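Local coordinates for nucleosome assembly protein 1, putative (Plasmodium falciparum, PDB 3FS3) that probably binds histones and acts as a chaperone in nucleosome assembly in the malaria parasite, at residues L275-E279 / R280-Y284. Numbering follows the deposited sequence.
Sequences LTIKE and RIIPY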
# COMPACT_ATOMS: atom_id res chain seq x y z
N LEU A 275 -6.82 10.37 1.35
CA LEU A 275 -6.17 9.27 2.04
C LEU A 275 -5.44 9.77 3.28
O LEU A 275 -5.43 9.11 4.32
CB LEU A 275 -5.19 8.59 1.09
CG LEU A 275 -4.86 7.13 1.42
CD1 LEU A 275 -6.11 6.27 1.19
CD2 LEU A 275 -3.73 6.65 0.53
N THR A 276 -4.81 10.93 3.17
CA THR A 276 -4.07 11.50 4.28
C THR A 276 -5.01 11.90 5.41
O THR A 276 -4.70 11.70 6.58
CB THR A 276 -3.26 12.74 3.83
OG1 THR A 276 -2.35 12.37 2.80
CG2 THR A 276 -2.48 13.32 4.99
N ILE A 277 -6.16 12.47 5.05
CA ILE A 277 -7.13 12.87 6.05
C ILE A 277 -7.67 11.64 6.75
O ILE A 277 -7.76 11.58 7.97
CB ILE A 277 -8.30 13.66 5.42
CG1 ILE A 277 -7.80 15.04 4.96
CG2 ILE A 277 -9.46 13.78 6.42
CD1 ILE A 277 -8.86 15.90 4.30
N LYS A 278 -8.01 10.64 5.94
CA LYS A 278 -8.56 9.39 6.44
C LYS A 278 -7.61 8.58 7.32
O LYS A 278 -7.98 8.15 8.40
CB LYS A 278 -9.00 8.53 5.24
CG LYS A 278 -9.29 7.07 5.55
CD LYS A 278 -9.86 6.38 4.32
CE LYS A 278 -10.20 4.92 4.59
NZ LYS A 278 -8.98 4.08 4.77
N GLU A 279 -6.38 8.39 6.85
CA GLU A 279 -5.43 7.58 7.59
C GLU A 279 -4.49 8.32 8.53
O GLU A 279 -3.91 7.71 9.43
CB GLU A 279 -4.59 6.76 6.61
CG GLU A 279 -5.41 6.02 5.58
CD GLU A 279 -4.57 5.08 4.75
OE1 GLU A 279 -3.59 5.54 4.12
OE2 GLU A 279 -4.88 3.87 4.74
N ARG A 280 -4.33 9.62 8.33
CA ARG A 280 -3.42 10.40 9.15
C ARG A 280 -4.05 11.44 10.07
O ARG A 280 -3.87 11.37 11.29
CB ARG A 280 -2.38 11.07 8.25
CG ARG A 280 -1.17 10.18 7.95
CD ARG A 280 -0.36 9.98 9.22
NE ARG A 280 0.96 9.41 8.98
CZ ARG A 280 1.94 9.38 9.89
NH1 ARG A 280 1.74 9.91 11.09
NH2 ARG A 280 3.11 8.85 9.58
N ILE A 281 -4.77 12.39 9.50
CA ILE A 281 -5.41 13.45 10.27
C ILE A 281 -6.39 12.91 11.31
O ILE A 281 -6.31 13.24 12.49
CB ILE A 281 -6.15 14.44 9.35
CG1 ILE A 281 -5.19 14.98 8.29
CG2 ILE A 281 -6.74 15.59 10.16
CD1 ILE A 281 -4.07 15.85 8.84
N ILE A 282 -7.33 12.09 10.86
CA ILE A 282 -8.34 11.53 11.75
C ILE A 282 -7.78 10.62 12.86
O ILE A 282 -8.15 10.76 14.02
CB ILE A 282 -9.41 10.79 10.91
CG1 ILE A 282 -10.19 11.81 10.06
CG2 ILE A 282 -10.34 10.00 11.80
CD1 ILE A 282 -11.22 11.21 9.14
N PRO A 283 -6.88 9.69 12.52
CA PRO A 283 -6.35 8.82 13.59
C PRO A 283 -5.40 9.50 14.60
O PRO A 283 -5.33 9.09 15.77
CB PRO A 283 -5.64 7.71 12.81
CG PRO A 283 -6.34 7.70 11.46
CD PRO A 283 -6.50 9.18 11.19
N TYR A 284 -4.70 10.54 14.15
CA TYR A 284 -3.71 11.24 14.97
C TYR A 284 -3.88 12.76 15.04
O TYR A 284 -2.91 13.49 15.22
CB TYR A 284 -2.31 10.96 14.40
CG TYR A 284 -2.09 9.54 13.92
CD1 TYR A 284 -2.29 8.45 14.77
CD2 TYR A 284 -1.69 9.28 12.62
CE1 TYR A 284 -2.09 7.15 14.34
CE2 TYR A 284 -1.48 7.98 12.17
CZ TYR A 284 -1.68 6.92 13.04
OH TYR A 284 -1.47 5.63 12.61
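Thr276 O accepts two backbone N-H groups. Arg280 N, 2.7 Å from Thr276 O, approaches from above the carbonyl plane with a bent N-H...O angle of 136°, whereas Ile281 N lies in that plane and 3.0 Å from the same oxygen. The second of these spans five residues, as does the straighter bond from Ile282 N to Ile277 O (3.0 Å, 167°): the helix widens here into a pi-type turn. Proline suits position 283, since its nitrogen has no hydrogen to give; Pro283 CD instead rests 3.3 Å from Lys278 O, and the helix is kinked there. This is helix 260-289, packed in the NAP fold against the antiparallel sheet. On that side Ile277 CG2, anti to its own backbone N, touches Ile282 CD1 at 4.1 Å, and both branched apolar side chains, suited to buried positions, also touch Ile143 of strand 140-147. Separately, Ile277 CG1 meets Ile281 CG1 at 4.2 Å, and Ile281 also touches Asn122. At the C-terminal end of the segment, Tyr284 lays one ring face over Pro283 CB and meets Arg280 CD at its edge. The hydroxyl of Tyr284 hydrogen-bonds to Glu69 of the second subunit, a reach that suits a long aromatic side chain with a polar end, while Pro283 packs on Tyr65 of that subunit.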